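Local coordinates for polysaccharide deacetylase-like protein (Bacillus anthracis, PDB 4V33) that probably removes acetyl groups from cell-wall polysaccharide at a zinc site, and is one of two putative deacetylases required for osmotic stability and cell shape, at residues 203-208 against 231-236; 210-215 against 250-255; 235-240 against 265-270; 260-265 against 295-300. All coordinates share one frame; numbering follows the deposited sequence.

Contact 1 (203-208 against 231-236); sequences TFDDGM and TEYMIV. With ZN (zinc ion), chain D.
Thr231 takes the amide of Phe204 on its carbonyl O (N to O 2.9 Å), and its CB lies against Thr203 CG2, the two threonine side chains running alongside each other in this parallel strand pair. Glu232 points to the other face, with Phe204. A bend at chi2 (71°) swings CD back toward the first strand; Glu232 OE2 then accepts a weak bond from Gly207 N at 2.9 Å, while OE1 sits by Phe204 CB. Tyr233 returns to the face of Thr203 and Asp205. Its N donates to Phe204 O, and its O receives Asp206 N. Tyr233 CE2 meets Thr203 CB at 3.6 Å, and Tyr233 CD2 meets Asp205 OD1 at 3.2 Å, the carboxylate turned 78° from the ring; Asp205 also forms a salt bridge with Arg343. Met234 brings SD to 3.7 Å from the CA of Gly207. Ile235 N donates to Asp206 O from above the carbonyl plane, and its CD1 lies beside Asp206 CB. Asp206 belongs to the TFDDG motif of NodB-type deacetylases: OD1 binds zinc at 2.1 Å, and OD2 accepts from the zinc-bound water. Helix 211-221 completes the beta-alpha-beta unit, laying Asn211 and Ala214 on Phe204; strand 146-149 pairs with strand 199-206, and strand 259-263 with strand 230-234.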
loop_
_atom_site.group_PDB
_atom_site.type_symbol
_atom_site.label_atom_id
_atom_site.label_comp_id
_atom_site.label_asym_id
_atom_site.label_seq_id
_atom_site.Cartn_x
_atom_site.Cartn_y
_atom_site.Cartn_z
ATOM N N THR A 203 9.893 2.968 -1.262
ATOM C CA THR A 203 10.117 4.402 -1.027
ATOM C C THR A 203 11.599 4.727 -0.902
ATOM O O THR A 203 12.402 3.890 -0.462
ATOM C CB THR A 203 9.366 4.968 0.231
ATOM O OG1 THR A 203 10.082 4.647 1.433
ATOM C CG2 THR A 203 7.935 4.436 0.317
ATOM N N PHE A 204 11.931 5.964 -1.266
ATOM C CA PHE A 204 13.289 6.499 -1.210
ATOM C C PHE A 204 13.261 7.801 -0.449
ATOM O O PHE A 204 12.373 8.637 -0.673
ATOM C CB PHE A 204 13.798 6.795 -2.620
ATOM C CG PHE A 204 13.866 5.594 -3.500
ATOM C CD1 PHE A 204 12.768 5.220 -4.255
ATOM C CD2 PHE A 204 15.027 4.836 -3.579
ATOM C CE1 PHE A 204 12.806 4.100 -5.078
ATOM C CE2 PHE A 204 15.075 3.709 -4.403
ATOM C CZ PHE A 204 13.961 3.342 -5.153
ATOM N N ASP A 205 14.244 7.986 0.425
ATOM C CA ASP A 205 14.343 9.222 1.193
ATOM C C ASP A 205 15.460 10.117 0.698
ATOM O O ASP A 205 16.608 9.666 0.568
ATOM C CB ASP A 205 14.589 8.926 2.678
ATOM C CG ASP A 205 13.342 8.435 3.396
ATOM O OD1 ASP A 205 12.338 8.129 2.732
ATOM O OD2 ASP A 205 13.371 8.364 4.641
ATOM N N ASP A 206 15.081 11.371 0.437
ATOM C CA ASP A 206 15.931 12.575 0.331
ATOM C C ASP A 206 15.970 13.231 -1.046
ATOM O O ASP A 206 16.110 14.455 -1.140
ATOM C CB ASP A 206 17.374 12.404 0.842
ATOM C CG ASP A 206 17.456 12.054 2.322
ATOM O OD1 ASP A 206 16.421 11.996 3.045
ATOM O OD2 ASP A 206 18.606 11.833 2.759
ATOM N N GLY A 207 15.850 12.442 -2.106
ATOM C CA GLY A 207 15.959 12.983 -3.447
ATOM C C GLY A 207 17.394 13.122 -3.918
ATOM O O GLY A 207 17.741 14.081 -4.603
ATOM N N MET A 208 18.240 12.163 -3.544
ATOM C CA MET A 208 19.599 12.130 -4.063
ATOM C C MET A 208 19.603 11.900 -5.571
ATOM O O MET A 208 18.772 11.153 -6.103
ATOM C CB MET A 208 20.401 11.025 -3.377
ATOM C CG MET A 208 20.697 11.328 -1.927
ATOM S SD MET A 208 21.598 9.967 -1.153
ATOM C CE MET A 208 20.313 9.303 -0.110
ATOM N N THR A 231 7.820 5.694 -4.527
ATOM C CA THR A 231 7.672 7.029 -3.943
ATOM C C THR A 231 9.048 7.609 -3.634
ATOM O O THR A 231 9.893 6.938 -3.045
ATOM C CB THR A 231 6.876 6.956 -2.632
ATOM O OG1 THR A 231 5.557 6.461 -2.906
ATOM C CG2 THR A 231 6.773 8.328 -1.972
ATOM N N GLU A 232 9.269 8.856 -4.043
ATOM C CA GLU A 232 10.483 9.574 -3.692
ATOM C C GLU A 232 10.077 10.674 -2.732
ATOM O O GLU A 232 9.215 11.485 -3.061
ATOM C CB GLU A 232 11.106 10.205 -4.938
ATOM C CG GLU A 232 12.321 11.090 -4.641
ATOM C CD GLU A 232 13.521 10.271 -4.226
ATOM O OE1 GLU A 232 13.974 9.451 -5.061
ATOM O OE2 GLU A 232 13.989 10.427 -3.075
ATOM N N TYR A 233 10.675 10.691 -1.547
ATOM C CA TYR A 233 10.421 11.768 -0.602
ATOM C C TYR A 233 11.536 12.800 -0.743
ATOM O O TYR A 233 12.652 12.591 -0.283
ATOM C CB TYR A 233 10.398 11.231 0.819
ATOM C CG TYR A 233 9.269 10.282 1.190
ATOM C CD1 TYR A 233 7.966 10.742 1.353
ATOM C CD2 TYR A 233 9.531 8.936 1.446
ATOM C CE1 TYR A 233 6.940 9.878 1.744
ATOM C CE2 TYR A 233 8.522 8.069 1.839
ATOM C CZ TYR A 233 7.238 8.551 2.000
ATOM O OH TYR A 233 6.244 7.699 2.406
ATOM N N MET A 234 11.217 13.919 -1.385
ATOM C CA MET A 234 12.203 14.915 -1.782
ATOM C C MET A 234 12.414 15.975 -0.708
ATOM O O MET A 234 11.443 16.548 -0.200
ATOM C CB MET A 234 11.702 15.605 -3.060
ATOM C CG MET A 234 12.638 16.659 -3.630
ATOM S SD MET A 234 13.957 15.860 -4.568
ATOM C CE MET A 234 15.380 16.821 -4.031
ATOM N N ILE A 235 13.672 16.236 -0.350
ATOM C CA ILE A 235 13.986 17.419 0.451
ATOM C C ILE A 235 13.790 18.596 -0.494
ATOM O O ILE A 235 14.581 18.794 -1.412
ATOM C CB ILE A 235 15.423 17.379 1.004
ATOM C CG1 ILE A 235 15.561 16.216 1.992
ATOM C CG2 ILE A 235 15.758 18.708 1.713
ATOM C CD1 ILE A 235 17.018 15.874 2.323
ATOM N N VAL A 236 12.709 19.357 -0.310
ATOM C CA VAL A 236 12.235 20.208 -1.391
ATOM C C VAL A 236 13.214 21.339 -1.738
ATOM O O VAL A 236 13.396 21.685 -2.907
ATOM C CB VAL A 236 10.805 20.721 -1.116
ATOM C CG1 VAL A 236 10.319 21.614 -2.249
ATOM C CG2 VAL A 236 9.850 19.529 -0.935
HETATM ZN ZN ZN D . 15.979 11.747 5.125
HETATM O O HOH W 1 17.817 10.910 5.392
#

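Contact 2 (210-215 against 250-255); sequences NNMNAF and IKEMVD
Met212 reaches across to Met253 and Glu252, joining helix 211-221 to helix 247-255, two helices that flank the curled parallel sheet of the NodB-type, distorted (beta/alpha) barrel. The two short helical segments run roughly the same way, 26° apart, with their axes 11.1 Å from each other at closest, so long side chains have to span the gap. Met212 does this with a chain bent at both chi2 and chi3: its SD comes to 3.8 Å from Met253 SD, and its CE turns to Glu252, 3.8 Å from OE1. No hydrogen bond links the segments. One turn on, Phe215 has CG anti to the backbone N (chi1 174°), on a CB that already points to the second helix. Met253 CG lies over one face of the Phe215 ring, offset toward the rim, in a CH-pi contact 4.1 Å from the centroid. The far end of the ring meets the backbone as well: Phe215 CZ lies 3.7 Å from Glu252 O. Leu245 packs on both methionines, and Phe259 from strand 259-263 touches Phe215 and Met253, tying the helix pair to the sheet. Glu252 lies toward solvent with its chain extended, CG against Phe215 CE2 and CZ. Its carboxylate stands nearly perpendicular to the Phe215 ring, 83° between planes, and Glu252 OE2 sits in the ring plane at the edge, 3.5 Å from Phe215 CE2.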
loop_
_atom_site.group_PDB
_atom_site.type_symbol
_atom_site.label_atom_id
_atom_site.label_comp_id
_atom_site.label_asym_id
_atom_site.label_seq_id
_atom_site.Cartn_x
_atom_site.Cartn_y
_atom_site.Cartn_z
ATOM N N ASN A 210 21.547 10.134 -7.211
ATOM C CA ASN A 210 21.762 8.720 -7.514
ATOM C C ASN A 210 20.471 7.913 -7.599
ATOM O O ASN A 210 20.476 6.796 -8.102
ATOM C CB ASN A 210 22.751 8.070 -6.527
ATOM C CG ASN A 210 22.240 8.068 -5.095
ATOM O OD1 ASN A 210 21.122 7.634 -4.815
ATOM N ND2 ASN A 210 23.058 8.580 -4.180
ATOM N N ASN A 211 19.360 8.475 -7.133
ATOM C CA ASN A 211 18.090 7.769 -7.273
ATOM C C ASN A 211 17.666 7.631 -8.738
ATOM O O ASN A 211 16.792 6.827 -9.063
ATOM C CB ASN A 211 16.988 8.416 -6.430
ATOM C CG ASN A 211 17.101 8.077 -4.942
ATOM O OD1 ASN A 211 16.155 8.265 -4.190
ATOM N ND2 ASN A 211 18.256 7.581 -4.516
ATOM N N MET A 212 18.302 8.387 -9.631
ATOM C CA MET A 212 18.127 8.129 -11.062
ATOM C C MET A 212 18.583 6.715 -11.440
ATOM O O MET A 212 18.081 6.145 -12.409
ATOM C CB MET A 212 18.838 9.179 -11.924
ATOM C CG MET A 212 18.178 10.555 -11.883
ATOM S SD MET A 212 16.506 10.551 -12.572
ATOM C CE MET A 212 16.864 10.562 -14.327
ATOM N N ASN A 213 19.521 6.148 -10.679
ATOM C CA ASN A 213 19.899 4.745 -10.889
ATOM C C ASN A 213 18.741 3.798 -10.593
ATOM O O ASN A 213 18.531 2.822 -11.320
ATOM C CB ASN A 213 21.097 4.353 -10.020
ATOM C CG ASN A 213 22.361 5.091 -10.405
ATOM O OD1 ASN A 213 22.575 5.416 -11.575
ATOM N ND2 ASN A 213 23.208 5.360 -9.418
ATOM N N ALA A 214 17.997 4.081 -9.523
ATOM C CA ALA A 214 16.820 3.281 -9.190
ATOM C C ALA A 214 15.766 3.403 -10.280
ATOM O O ALA A 214 15.173 2.413 -10.693
ATOM C CB ALA A 214 16.248 3.699 -7.841
ATOM N N PHE A 215 15.540 4.630 -10.742
ATOM C CA PHE A 215 14.637 4.898 -11.851
ATOM C C PHE A 215 14.981 4.045 -13.075
ATOM O O PHE A 215 14.118 3.372 -13.646
ATOM C CB PHE A 215 14.702 6.401 -12.169
ATOM C CG PHE A 215 13.933 6.816 -13.390
ATOM C CD1 PHE A 215 12.605 6.447 -13.565
ATOM C CD2 PHE A 215 14.534 7.619 -14.350
ATOM C CE1 PHE A 215 11.903 6.843 -14.687
ATOM C CE2 PHE A 215 13.834 8.022 -15.478
ATOM C CZ PHE A 215 12.515 7.637 -15.644
ATOM N N ILE A 250 13.235 15.030 -12.005
ATOM C CA ILE A 250 11.927 14.822 -11.404
ATOM C C ILE A 250 10.843 14.705 -12.473
ATOM O O ILE A 250 9.966 13.846 -12.388
ATOM C CB ILE A 250 11.597 15.956 -10.416
ATOM C CG1 ILE A 250 12.473 15.809 -9.172
ATOM C CG2 ILE A 250 10.119 15.933 -10.043
ATOM C CD1 ILE A 250 12.428 17.011 -8.248
ATOM N N LYS A 251 10.908 15.561 -13.486
ATOM C CA LYS A 251 9.908 15.515 -14.544
ATOM C C LYS A 251 9.978 14.192 -15.310
ATOM O O LYS A 251 8.951 13.610 -15.640
ATOM C CB LYS A 251 10.035 16.729 -15.469
ATOM C CG LYS A 251 9.443 18.005 -14.863
ATOM C CD LYS A 251 9.719 19.228 -15.728
ATOM C CE LYS A 251 8.808 20.397 -15.363
ATOM N NZ LYS A 251 8.921 20.788 -13.929
ATOM N N GLU A 252 11.186 13.698 -15.552
ATOM C CA GLU A 252 11.351 12.408 -16.215
ATOM C C GLU A 252 10.766 11.280 -15.356
ATOM O O GLU A 252 10.062 10.396 -15.856
ATOM C CB GLU A 252 12.831 12.154 -16.505
ATOM C CG GLU A 252 13.118 10.962 -17.392
ATOM C CD GLU A 252 14.590 10.859 -17.763
ATOM O OE1 GLU A 252 15.324 11.854 -17.584
ATOM O OE2 GLU A 252 15.011 9.784 -18.234
ATOM N N MET A 253 11.048 11.321 -14.060
ATOM C CA MET A 253 10.578 10.289 -13.140
ATOM C C MET A 253 9.060 10.283 -13.042
ATOM O O MET A 253 8.430 9.227 -13.063
ATOM C CB MET A 253 11.194 10.500 -11.757
ATOM C CG MET A 253 12.681 10.215 -11.721
ATOM S SD MET A 253 13.501 10.904 -10.271
ATOM C CE MET A 253 13.028 9.702 -9.040
ATOM N N VAL A 254 8.474 11.469 -12.939
ATOM C CA VAL A 254 7.026 11.584 -12.849
ATOM C C VAL A 254 6.341 11.270 -14.183
ATOM O O VAL A 254 5.364 10.520 -14.225
ATOM C CB VAL A 254 6.616 12.977 -12.335
ATOM C CG1 VAL A 254 5.117 13.177 -12.461
ATOM C CG2 VAL A 254 7.064 13.148 -10.892
ATOM N N ASP A 255 6.854 11.826 -15.280
ATOM C CA ASP A 255 6.210 11.631 -16.581
ATOM C C ASP A 255 6.202 10.167 -17.027
ATOM O O ASP A 255 5.330 9.756 -17.802
ATOM C CB ASP A 255 6.859 12.498 -17.664
ATOM C CG ASP A 255 6.599 13.983 -17.468
ATOM O OD1 ASP A 255 5.797 14.356 -16.581
ATOM O OD2 ASP A 255 7.202 14.780 -18.216
#

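Contact 3 (235-240 against 265-270); sequences IVNNVD and TATHAD. With ZN (zinc ion), chain D.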
loop_
_atom_site.group_PDB
_atom_site.type_symbol
_atom_site.label_atom_id
_atom_site.label_comp_id
_atom_site.label_asym_id
_atom_site.label_seq_id
_atom_site.Cartn_x
_atom_site.Cartn_y
_atom_site.Cartn_z
ATOM N N ILE A 235 13.672 16.236 -0.350
ATOM C CA ILE A 235 13.986 17.419 0.451
ATOM C C ILE A 235 13.790 18.596 -0.494
ATOM O O ILE A 235 14.581 18.794 -1.412
ATOM C CB ILE A 235 15.423 17.379 1.004
ATOM C CG1 ILE A 235 15.561 16.216 1.992
ATOM C CG2 ILE A 235 15.758 18.708 1.713
ATOM C CD1 ILE A 235 17.018 15.874 2.323
ATOM N N VAL A 236 12.709 19.357 -0.310
ATOM C CA VAL A 236 12.235 20.208 -1.391
ATOM C C VAL A 236 13.214 21.339 -1.738
ATOM O O VAL A 236 13.396 21.685 -2.907
ATOM C CB VAL A 236 10.805 20.721 -1.116
ATOM C CG1 VAL A 236 10.319 21.614 -2.249
ATOM C CG2 VAL A 236 9.850 19.529 -0.935
ATOM N N ASN A 237 13.895 21.884 -0.736
ATOM C CA ASN A 237 14.855 22.948 -1.021
ATOM C C ASN A 237 16.079 22.484 -1.800
ATOM O O ASN A 237 16.848 23.307 -2.295
ATOM C CB ASN A 237 15.288 23.661 0.263
ATOM C CG ASN A 237 14.202 24.548 0.817
ATOM O OD1 ASN A 237 13.066 24.539 0.332
ATOM N ND2 ASN A 237 14.541 25.333 1.837
ATOM N N ASN A 238 16.249 21.167 -1.910
ATOM C CA ASN A 238 17.388 20.603 -2.625
ATOM C C ASN A 238 17.147 20.331 -4.103
ATOM O O ASN A 238 18.049 19.869 -4.784
ATOM C CB ASN A 238 17.860 19.306 -1.968
ATOM C CG ASN A 238 18.647 19.554 -0.691
ATOM O OD1 ASN A 238 19.110 20.665 -0.443
ATOM N ND2 ASN A 238 18.822 18.507 0.105
ATOM N N VAL A 239 15.945 20.596 -4.601
ATOM C CA VAL A 239 15.726 20.422 -6.032
ATOM C C VAL A 239 16.721 21.302 -6.790
ATOM O O VAL A 239 16.868 22.493 -6.489
ATOM C CB VAL A 239 14.279 20.745 -6.443
ATOM C CG1 VAL A 239 14.110 20.627 -7.957
ATOM C CG2 VAL A 239 13.308 19.811 -5.727
ATOM N N ASP A 240 17.424 20.692 -7.745
ATOM C CA ASP A 240 18.484 21.346 -8.530
ATOM C C ASP A 240 19.784 21.640 -7.773
ATOM O O ASP A 240 20.707 22.231 -8.330
ATOM C CB ASP A 240 17.970 22.611 -9.233
ATOM C CG ASP A 240 16.941 22.296 -10.295
ATOM O OD1 ASP A 240 17.217 21.407 -11.126
ATOM O OD2 ASP A 240 15.862 22.919 -10.283
ATOM N N THR A 265 9.957 17.270 3.735
ATOM C CA THR A 265 10.057 18.634 4.289
ATOM C C THR A 265 10.917 19.559 3.428
ATOM O O THR A 265 11.477 19.145 2.414
ATOM C CB THR A 265 10.519 18.704 5.785
ATOM O OG1 THR A 265 11.937 18.514 5.873
ATOM C CG2 THR A 265 9.784 17.673 6.645
ATOM N N ALA A 266 11.011 20.823 3.832
ATOM C CA ALA A 266 11.765 21.798 3.059
ATOM C C ALA A 266 13.263 21.604 3.215
ATOM O O ALA A 266 14.004 21.628 2.233
ATOM C CB ALA A 266 11.385 23.209 3.464
ATOM N N THR A 267 13.714 21.444 4.457
ATOM C CA THR A 267 15.148 21.377 4.728
ATOM C C THR A 267 15.607 20.102 5.435
ATOM O O THR A 267 16.745 20.046 5.893
ATOM C CB THR A 267 15.650 22.593 5.553
ATOM O OG1 THR A 267 15.111 22.550 6.887
ATOM C CG2 THR A 267 15.266 23.909 4.881
ATOM N N HIS A 268 14.737 19.096 5.513
ATOM C CA HIS A 268 15.022 17.855 6.255
ATOM C C HIS A 268 15.077 18.202 7.745
ATOM O O HIS A 268 16.029 17.878 8.458
ATOM C CB HIS A 268 16.319 17.186 5.769
ATOM C CG HIS A 268 16.430 15.732 6.104
ATOM N ND1 HIS A 268 17.249 15.263 7.110
ATOM C CD2 HIS A 268 15.861 14.641 5.543
ATOM C CE1 HIS A 268 17.165 13.944 7.163
ATOM N NE2 HIS A 268 16.343 13.540 6.210
ATOM N N ALA A 269 14.024 18.875 8.197
ATOM C CA ALA A 269 13.963 19.432 9.541
ATOM C C ALA A 269 13.736 18.382 10.614
ATOM O O ALA A 269 12.994 17.424 10.418
ATOM C CB ALA A 269 12.848 20.477 9.612
ATOM N N ASP A 270 14.358 18.599 11.775
ATOM C CA ASP A 270 14.098 17.770 12.942
ATOM C C ASP A 270 12.788 18.280 13.525
ATOM O O ASP A 270 12.771 19.197 14.343
ATOM C CB ASP A 270 15.247 17.929 13.944
ATOM C CG ASP A 270 15.147 16.974 15.113
ATOM O OD1 ASP A 270 14.255 16.100 15.110
ATOM O OD2 ASP A 270 15.986 17.097 16.034
HETATM ZN ZN ZN D . 15.979 11.747 5.125
HETATM O O HOH W 1 17.817 10.910 5.392
#
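Thr265 OG1 is gripped by two backbone amides of its own loop, while the carbonyl of the same residue reaches across to Val236. Ala269 N donates to Thr265 OG1 at 3.1 Å and His268 N adds a weak bond, tying Thr265 to the backbone of 268-269. The loop contains most of the HTxxH zinc motif of NodB-type deacetylases, which starts at His264 and ends at His268. The link to 235-240 is made by the backbone at the start of a 3-10 turn. Val236 N donates to Thr265 O at 3.0 Å, and Asn237 N to Ala266 O, also at 3.0 Å. Two successive amides are thus matched to two successive carbonyls. Asn237 follows with its CB and CG against Ala266 O, and its ND2 lies beside Thr267 CG2 at 3.4 Å, whereas Thr267 OG1 bonds to Glu280 of helix 277-292. Ile235 packs between the backbone bonds and His268: Ile235 CG2 lies 3.4 Å from Ala266 O, and Ile235 CD1 rests at 3.6 Å from His268 CD2. His268 has CG anti to the backbone N (chi1 -160°), and its NE2 binds zinc at 2.1 Å.

Contact 4 (260-265 against 295-300); sequences SMQSHT and PVIAVA. With ZN (zinc ion), chain D.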
loop_
_atom_site.group_PDB
_atom_site.type_symbol
_atom_site.label_atom_id
_atom_site.label_comp_id
_atom_site.label_asym_id
_atom_site.label_seq_id
_atom_site.Cartn_x
_atom_site.Cartn_y
_atom_site.Cartn_z
ATOM N N SER A 260 6.010 8.586 -7.818
ATOM C CA SER A 260 5.175 9.535 -7.100
ATOM C C SER A 260 6.132 10.397 -6.278
ATOM O O SER A 260 6.872 9.884 -5.442
ATOM C CB SER A 260 4.233 8.784 -6.172
ATOM O OG SER A 260 3.465 9.678 -5.387
ATOM N N MET A 261 6.127 11.704 -6.526
ATOM C CA MET A 261 7.092 12.601 -5.894
ATOM C C MET A 261 6.430 13.277 -4.703
ATOM O O MET A 261 5.492 14.057 -4.857
ATOM C CB MET A 261 7.584 13.639 -6.907
ATOM C CG MET A 261 8.769 14.484 -6.446
ATOM S SD MET A 261 10.316 13.549 -6.339
ATOM C CE MET A 261 10.131 12.554 -7.785
ATOM N N GLN A 262 6.908 12.943 -3.513
ATOM C CA GLN A 262 6.274 13.378 -2.281
ATOM C C GLN A 262 7.291 14.126 -1.422
ATOM O O GLN A 262 8.415 14.363 -1.860
ATOM C CB GLN A 262 5.670 12.162 -1.561
ATOM C CG GLN A 262 4.648 11.397 -2.430
ATOM C CD GLN A 262 3.445 12.260 -2.787
ATOM O OE1 GLN A 262 2.997 13.078 -1.980
ATOM N NE2 GLN A 262 2.925 12.091 -4.005
ATOM N N SER A 263 6.894 14.510 -0.215
ATOM C CA SER A 263 7.676 15.468 0.575
ATOM C C SER A 263 8.598 14.850 1.628
ATOM O O SER A 263 8.221 13.901 2.303
ATOM C CB SER A 263 6.714 16.429 1.273
ATOM O OG SER A 263 7.412 17.381 2.067
ATOM N N HIS A 264 9.787 15.426 1.795
ATOM C CA HIS A 264 10.655 15.085 2.933
ATOM C C HIS A 264 10.939 16.362 3.721
ATOM O O HIS A 264 12.002 16.494 4.322
ATOM C CB HIS A 264 11.972 14.444 2.454
ATOM C CG HIS A 264 12.616 13.510 3.443
ATOM N ND1 HIS A 264 11.992 13.067 4.590
ATOM C CD2 HIS A 264 13.832 12.909 3.428
ATOM C CE1 HIS A 264 12.803 12.250 5.246
ATOM N NE2 HIS A 264 13.930 12.143 4.566
ATOM N N THR A 265 9.957 17.270 3.735
ATOM C CA THR A 265 10.057 18.634 4.289
ATOM C C THR A 265 10.917 19.559 3.428
ATOM O O THR A 265 11.477 19.145 2.414
ATOM C CB THR A 265 10.519 18.704 5.785
ATOM O OG1 THR A 265 11.937 18.514 5.873
ATOM C CG2 THR A 265 9.784 17.673 6.645
ATOM N N PRO A 295 -0.449 16.135 -7.286
ATOM C CA PRO A 295 -0.681 16.378 -5.858
ATOM C C PRO A 295 0.387 15.755 -4.968
ATOM O O PRO A 295 0.904 14.665 -5.254
ATOM C CB PRO A 295 -2.027 15.695 -5.599
ATOM C CG PRO A 295 -2.706 15.698 -6.929
ATOM C CD PRO A 295 -1.605 15.481 -7.927
ATOM N N VAL A 296 0.715 16.463 -3.896
ATOM C CA VAL A 296 1.588 15.951 -2.853
ATOM C C VAL A 296 0.727 15.656 -1.631
ATOM O O VAL A 296 0.083 16.558 -1.075
ATOM C CB VAL A 296 2.707 16.958 -2.533
ATOM C CG1 VAL A 296 3.463 16.563 -1.262
ATOM C CG2 VAL A 296 3.654 17.052 -3.722
ATOM N N ILE A 297 0.683 14.380 -1.254
ATOM C CA ILE A 297 -0.219 13.886 -0.221
ATOM C C ILE A 297 0.504 13.150 0.904
ATOM O O ILE A 297 -0.120 12.748 1.890
ATOM C CB ILE A 297 -1.269 12.925 -0.823
ATOM C CG1 ILE A 297 -0.585 11.723 -1.480
ATOM C CG2 ILE A 297 -2.126 13.655 -1.845
ATOM C CD1 ILE A 297 -1.563 10.713 -2.090
ATOM N N ALA A 298 1.810 12.952 0.750
ATOM C CA ALA A 298 2.571 12.134 1.688
ATOM C C ALA A 298 3.886 12.783 2.091
ATOM O O ALA A 298 4.509 13.502 1.301
ATOM C CB ALA A 298 2.835 10.753 1.089
ATOM N N VAL A 299 4.321 12.498 3.316
ATOM C CA VAL A 299 5.593 13.001 3.820
ATOM C C VAL A 299 6.314 11.880 4.564
ATOM O O VAL A 299 5.690 10.901 4.992
ATOM C CB VAL A 299 5.355 14.218 4.763
ATOM C CG1 VAL A 299 4.659 13.778 6.055
ATOM C CG2 VAL A 299 6.667 14.979 5.057
ATOM N N ALA A 300 7.629 12.002 4.686
ATOM C CA ALA A 300 8.395 11.132 5.571
ATOM C C ALA A 300 9.037 12.005 6.629
ATOM O O ALA A 300 9.577 13.057 6.306
ATOM C CB ALA A 300 9.472 10.379 4.775
HETATM ZN ZN ZN D . 15.979 11.747 5.125
HETATM O O HOH W 2 3.785 15.126 -6.761
HETATM O O HOH W 1 17.817 10.910 5.392
#
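Gln262 has CG anti to its carbonyl carbon (chi1 -58°) and a bend at chi2 (-63°), which folds CD back toward 295-300 and brings the amide against that backbone. Gln262 OE1 is held by two successive amides, Ile297 N at 2.8 Å and Ala298 N at 3.0 Å; the first lies near the plane of the side-chain carbonyl and the second well above it. At the other end of the group, Gln262 NE2 donates to Ser260 OG at 2.8 Å, so the buried amide is bonded through both its oxygen and its nitrogen and its flip is fixed. The backbones then meet at a single bridge, Ser263 with Val299: Ser263 N donates to Ala298 O, and Ser263 O accepts from Ala300 N at 3.1 Å. The short strands lie 60° apart and share this one bridge; side-chain bonds extend the contact to either side of it. Beyond the bridge, His264 turns its ND1 to Ala300 O at 3.0 Å. The oxygen lies in the plane of the ring, although the donor stands above the carbonyl plane. That second-shell bond steadies the ring's rotation while His264 NE2 binds zinc at 2.2 Å. Ser263 OG accepts from Thr265 N in an ST turn and also bonds Tyr318 OH. Strand 259-263 pairs with strand 230-234, strand 298-300 pairs with strand 320-326, and helix 277-292, which connects the two segments, lays Leu288 over Met261 and Val296.

How the contacts relate
Contacts 1, 3 and 4 each bring one ligand to the same zinc: Asp206, His268 and His264, with one water on the metal as well. Their centres are close, about 8 Å between those of contacts 1 and 4 and about 9 Å between those of contacts 1 and 3, which share Ile235 and Val236; Thr265 belongs to both contacts 3 and 4. Strands 230-234 and 259-263 are sheet neighbours, with Glu232 O 2.8 Å from Gln262 N in a probable hydrogen bond. Contact 2 stands farther from the metal loops, its centre about 17 Å from that of contact 3, and packs against contact 1, where Ala214 CB lies 3.5 Å from Phe204 CZ.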